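Local coordinates for chinitase A (Streptomyces coelicolor, PDB 3EBV), which probably acts as an endochitinase that binds and hydrolyses chitin, the present chain holding the glycosyl hydrolase family 18 part of the protein, at residues T19-K22 / V26-A29; A34-D39 / M269-N274. All coordinates share one frame; numbering follows the deposited sequence.

Interaction 1 (T19-K22 / V26-A29); sequences TVQK and VPSA. With SO4 (sulfate ion), chain B.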
loop_
_atom_site.group_PDB
_atom_site.type_symbol
_atom_site.label_atom_id
_atom_site.label_comp_id
_atom_site.label_asym_id
_atom_site.label_seq_id
_atom_site.Cartn_x
_atom_site.Cartn_y
_atom_site.Cartn_z
ATOM N N THR A 19 -17.149 8.951 1.070
ATOM C CA THR A 19 -18.268 8.062 0.773
ATOM C C THR A 19 -18.127 6.719 1.475
ATOM O O THR A 19 -17.117 6.037 1.302
ATOM C CB THR A 19 -18.376 7.828 -0.762
ATOM O OG1 THR A 19 -18.680 9.071 -1.404
ATOM C CG2 THR A 19 -19.476 6.828 -1.121
ATOM N N VAL A 20 -19.115 6.349 2.283
ATOM C CA VAL A 20 -19.074 5.070 2.960
ATOM C C VAL A 20 -19.324 3.955 1.973
ATOM O O VAL A 20 -20.212 4.047 1.105
ATOM C CB VAL A 20 -20.127 5.026 4.126
ATOM C CG1 VAL A 20 -20.278 3.613 4.676
ATOM C CG2 VAL A 20 -19.682 5.960 5.229
ATOM N N GLN A 21 -18.524 2.887 2.097
ATOM C CA GLN A 21 -18.600 1.764 1.186
ATOM C C GLN A 21 -18.584 0.438 1.921
ATOM O O GLN A 21 -17.859 0.296 2.913
ATOM C CB GLN A 21 -17.391 1.732 0.208
ATOM C CG GLN A 21 -17.289 2.933 -0.728
ATOM C CD GLN A 21 -16.127 2.797 -1.682
ATOM O OE1 GLN A 21 -14.989 2.581 -1.242
ATOM N NE2 GLN A 21 -16.381 2.959 -2.987
ATOM N N LYS A 22 -19.347 -0.525 1.405
ATOM C CA LYS A 22 -19.100 -1.937 1.731
ATOM C C LYS A 22 -17.926 -2.400 0.875
ATOM O O LYS A 22 -17.585 -1.756 -0.129
ATOM C CB LYS A 22 -20.336 -2.797 1.441
ATOM C CG LYS A 22 -21.527 -2.377 2.303
ATOM C CD LYS A 22 -22.778 -3.155 1.944
ATOM C CE LYS A 22 -23.916 -2.773 2.877
ATOM N NZ LYS A 22 -25.246 -3.344 2.482
ATOM N N VAL A 26 -16.501 -1.561 -3.711
ATOM C CA VAL A 26 -15.192 -1.166 -4.241
ATOM C C VAL A 26 -15.112 -1.448 -5.747
ATOM O O VAL A 26 -15.418 -2.553 -6.187
ATOM C CB VAL A 26 -14.052 -1.898 -3.497
ATOM C CG1 VAL A 26 -12.688 -1.646 -4.200
ATOM C CG2 VAL A 26 -14.028 -1.446 -2.019
ATOM N N PRO A 27 -14.723 -0.432 -6.545
ATOM C CA PRO A 27 -14.594 -0.632 -8.003
ATOM C C PRO A 27 -13.767 -1.837 -8.430
ATOM O O PRO A 27 -12.788 -2.199 -7.756
ATOM C CB PRO A 27 -13.941 0.667 -8.492
ATOM C CG PRO A 27 -14.446 1.739 -7.478
ATOM C CD PRO A 27 -14.509 0.978 -6.148
ATOM N N SER A 28 -14.151 -2.405 -9.573
ATOM C CA SER A 28 -13.465 -3.583 -10.101
ATOM C C SER A 28 -11.987 -3.336 -10.435
ATOM O O SER A 28 -11.207 -4.302 -10.450
ATOM C CB SER A 28 -14.188 -4.103 -11.348
ATOM O OG SER A 28 -14.301 -3.098 -12.300
ATOM N N ALA A 29 -11.623 -2.073 -10.657
ATOM C CA ALA A 29 -10.228 -1.720 -10.985
ATOM C C ALA A 29 -9.242 -2.140 -9.913
ATOM O O ALA A 29 -8.049 -2.326 -10.203
ATOM C CB ALA A 29 -10.114 -0.225 -11.200
HETATM S S SO4 B . -17.996 -3.039 -13.112
HETATM O O1 SO4 B . -18.338 -4.360 -12.613
HETATM O O2 SO4 B . -18.862 -2.626 -14.225
HETATM O O3 SO4 B . -18.117 -2.102 -11.938
HETATM O O4 SO4 B . -16.634 -3.048 -13.652
#

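Interaction 2 (A34-D39 / M269-N274); sequences AVAFAD and MTWSTN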
loop_
_atom_site.group_PDB
_atom_site.type_symbol
_atom_site.label_atom_id
_atom_site.label_comp_id
_atom_site.label_asym_id
_atom_site.label_seq_id
_atom_site.Cartn_x
_atom_site.Cartn_y
_atom_site.Cartn_z
ATOM N N ALA A 34 -6.786 -3.104 0.518
ATOM C CA ALA A 34 -6.170 -3.045 1.846
ATOM C C ALA A 34 -7.161 -2.447 2.853
ATOM O O ALA A 34 -7.580 -1.288 2.728
ATOM C CB ALA A 34 -4.846 -2.249 1.799
ATOM N N VAL A 35 -7.572 -3.281 3.823
ATOM C CA VAL A 35 -8.550 -2.882 4.827
ATOM C C VAL A 35 -7.853 -2.039 5.905
ATOM O O VAL A 35 -6.923 -2.506 6.604
ATOM C CB VAL A 35 -9.188 -4.129 5.410
ATOM C CG1 VAL A 35 -10.064 -3.754 6.633
ATOM C CG2 VAL A 35 -10.006 -4.819 4.349
ATOM N N ALA A 36 -8.284 -0.785 6.047
ATOM C CA ALA A 36 -7.623 0.172 6.901
ATOM C C ALA A 36 -8.485 0.482 8.150
ATOM O O ALA A 36 -9.484 1.187 8.004
ATOM C CB ALA A 36 -7.373 1.488 6.109
ATOM N N PHE A 37 -8.120 0.061 9.372
ATOM C CA PHE A 37 -6.877 -0.625 9.723
ATOM C C PHE A 37 -7.152 -1.598 10.871
ATOM O O PHE A 37 -8.204 -1.508 11.548
ATOM C CB PHE A 37 -5.864 0.380 10.261
ATOM C CG PHE A 37 -5.436 1.431 9.271
ATOM C CD1 PHE A 37 -4.420 1.157 8.353
ATOM C CD2 PHE A 37 -6.023 2.687 9.279
ATOM C CE1 PHE A 37 -4.011 2.131 7.446
ATOM C CE2 PHE A 37 -5.598 3.674 8.369
ATOM C CZ PHE A 37 -4.597 3.383 7.446
ATOM N N ALA A 38 -6.198 -2.484 11.105
ATOM C CA ALA A 38 -6.174 -3.232 12.375
ATOM C C ALA A 38 -5.888 -2.242 13.508
ATOM O O ALA A 38 -5.353 -1.161 13.270
ATOM C CB ALA A 38 -5.162 -4.350 12.346
ATOM N N ASP A 39 -6.300 -2.596 14.724
ATOM C CA ASP A 39 -6.120 -1.771 15.922
ATOM C C ASP A 39 -4.958 -2.367 16.771
ATOM O O ASP A 39 -4.830 -3.579 16.856
ATOM C CB ASP A 39 -7.437 -1.777 16.731
ATOM C CG ASP A 39 -8.559 -0.911 16.081
ATOM O OD1 ASP A 39 -8.251 0.235 15.691
ATOM O OD2 ASP A 39 -9.726 -1.367 16.007
HETATM N N MSE A 269 -1.173 2.726 -6.465
HETATM C CA MSE A 269 -1.941 2.532 -5.217
HETATM C C MSE A 269 -2.643 3.851 -4.920
HETATM O O MSE A 269 -2.145 4.930 -5.278
HETATM C CB MSE A 269 -0.984 2.184 -4.062
HETATM C CG MSE A 269 -1.667 2.138 -2.679
HETATM SE SE MSE A 269 -1.721 3.950 -1.823
HETATM C CE MSE A 269 -0.050 3.874 -0.804
ATOM N N THR A 270 -3.816 3.793 -4.253
ATOM C CA THR A 270 -4.409 5.053 -3.773
ATOM C C THR A 270 -5.039 4.959 -2.378
ATOM O O THR A 270 -5.645 3.923 -1.994
ATOM C CB THR A 270 -5.433 5.626 -4.777
ATOM O OG1 THR A 270 -5.741 6.988 -4.440
ATOM C CG2 THR A 270 -6.708 4.813 -4.792
ATOM N N TRP A 271 -4.859 6.075 -1.659
ATOM C CA TRP A 271 -5.637 6.355 -0.447
ATOM C C TRP A 271 -6.719 7.335 -0.898
ATOM O O TRP A 271 -6.372 8.467 -1.283
ATOM C CB TRP A 271 -4.735 7.025 0.579
ATOM C CG TRP A 271 -5.542 7.410 1.801
ATOM C CD1 TRP A 271 -6.070 8.649 2.061
ATOM C CD2 TRP A 271 -5.940 6.546 2.867
ATOM N NE1 TRP A 271 -6.792 8.603 3.256
ATOM C CE2 TRP A 271 -6.706 7.331 3.770
ATOM C CE3 TRP A 271 -5.706 5.194 3.154
ATOM C CZ2 TRP A 271 -7.264 6.785 4.947
ATOM C CZ3 TRP A 271 -6.248 4.651 4.306
ATOM C CH2 TRP A 271 -7.013 5.456 5.197
ATOM N N SER A 272 -8.016 6.963 -0.904
ATOM C CA SER A 272 -8.592 5.672 -0.527
ATOM C C SER A 272 -9.715 5.380 -1.535
ATOM O O SER A 272 -10.130 6.265 -2.287
ATOM C CB SER A 272 -9.224 5.738 0.883
ATOM O OG SER A 272 -10.263 6.731 0.872
ATOM N N THR A 273 -10.250 4.167 -1.522
ATOM C CA THR A 273 -11.402 3.846 -2.391
ATOM C C THR A 273 -12.579 4.793 -2.055
ATOM O O THR A 273 -13.324 5.201 -2.954
ATOM C CB THR A 273 -11.812 2.360 -2.283
ATOM O OG1 THR A 273 -12.297 2.082 -0.970
ATOM C CG2 THR A 273 -10.592 1.443 -2.524
ATOM N N ASN A 274 -12.688 5.161 -0.791
ATOM C CA ASN A 274 -13.830 6.021 -0.349
ATOM C C ASN A 274 -13.704 7.404 -0.927
ATOM O O ASN A 274 -14.696 7.977 -1.445
ATOM C CB ASN A 274 -13.863 6.055 1.185
ATOM C CG ASN A 274 -13.885 4.664 1.779
ATOM O OD1 ASN A 274 -12.833 3.998 1.926
ATOM N ND2 ASN A 274 -15.088 4.194 2.145
#

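Interaction 1 (T19-K22 / V26-A29)
Gln-21 turns its CG beside the backbone N and opposite the carbonyl carbon (chi1 -63°), and from there the chain runs extended (chi2 -178°), carrying the amide across to Val-26 and Pro-27. Val-26 answers with its CG2 branch, which stands beside its own backbone N while CG1 lies anti to that N (chi1 171°). The two ends of the amide meet different neighbours. OE1 of Gln-21 lies 4.2 Å from CG2 of Val-26, whereas NE2 of Gln-21 comes to 4.2 Å from CD of Pro-27, and the glutamine side chain crosses that of the proline at about a right angle. CG2 of Val-26 also packs against the main chain, 4.0 Å from O of Lys-22. Close by, the same Lys-22 O sits 3.7 Å from N of Val-26, too far to count as a hydrogen bond; no hydrogen bond joins the two segments. Both belong to the connection from strand 6-12 to strand 32-40, the first two strands of the family 18 TIM barrel, and only three residues separate them, so the contact is local, between two parts of one non-helical loop. One of those residues, Asp-25, takes a hydrogen bond from N of Lys-22 through OD2. The buried Gln-21 is tied down at OE1 by a hydrogen bond with Thr-273 of helix 273-278, and its carbonyl O by the indole NE1 of Trp-11. Beyond the contact Pro-27 rests on Asn-281 and Ser-284. On the exposed Ser-28, OG donates a hydrogen bond of 2.7 Å to O4 of a sulfate ion, probably taken from the crystallisation liquor; the lysine chain of Lys-22 leads away from the contact.

Interaction 2 (A34-D39 / M269-N274)
Next to Trp-271, whose ring reaches Ala-36 and Phe-37, the hydroxyl OG of Ser-272 is held by two groups: it bonds with OE1 of Gln-12 and, as the N-cap of helix 273-278, with the backbone N of Trp-275. That grip ties the turn after strand 267-271 to strand 6-12 and to the first turn of the helix, directly after the cis peptide bond between Trp-271 and Ser-272. Across the contact itself everything is apolar. The indole is directed by chi1 176°, with CG anti to the backbone N, and its six-membered ring leads. CZ3 of Trp-271 lies 3.8 Å from CB of Ala-36, the methyl sitting at the ring edge and near its plane. The phenyl ring of Phe-37 arrives from the opposite direction, its CZ 3.8 Å from CZ3 of Trp-271. The two rings meet rim to rim, neither over the face of the other, although their planes differ by just 13°; the Phe-37 and Trp-271 six-membered ring centroids are 5.8 Å apart. A second cis peptide bond, between Ala-36 and Phe-37, shapes the other side. CB of Ala-36 stands 3.4 Å above the plane of the Phe-37 ring, over its centre, so this methyl serves both aromatics. The indole is backed similarly, with CB of Ser-272 lying 3.9 Å above its plane. Strand 6-12 lies between strands 32-40 and 267-271 in the sheet, and the aromatic contact bridges its two neighbours at the C-terminal mouth of the barrel. Non-proline cis peptides at the second and last strands recur in family 18 chitinases, where the tryptophan of the last strand floors the sugar-binding cleft; the position of Trp-271 is consistent with that role.

How the interactions relate
Interaction 2 lies at the mouth of the barrel, its centre about 8 Å from the centre of the chain; the centre of interaction 1 is about 16 Å from that point, in a loop. Both are partly buried, but interaction 1 includes the exposed Lys-22. Their chemistry differs accordingly: strands far apart in sequence meet through aromatic and methyl groups in 34-39 / 269-274, whereas 19-22 / 26-29 joins near neighbours along the chain by loose packing. Helix 273-278 connects them. Besides the glutamine's bond to the helix, O of Thr-19 is 2.9 Å from ND2 of Asn-274, a probable hydrogen bond that also docks the loop onto the helix start following Trp-271.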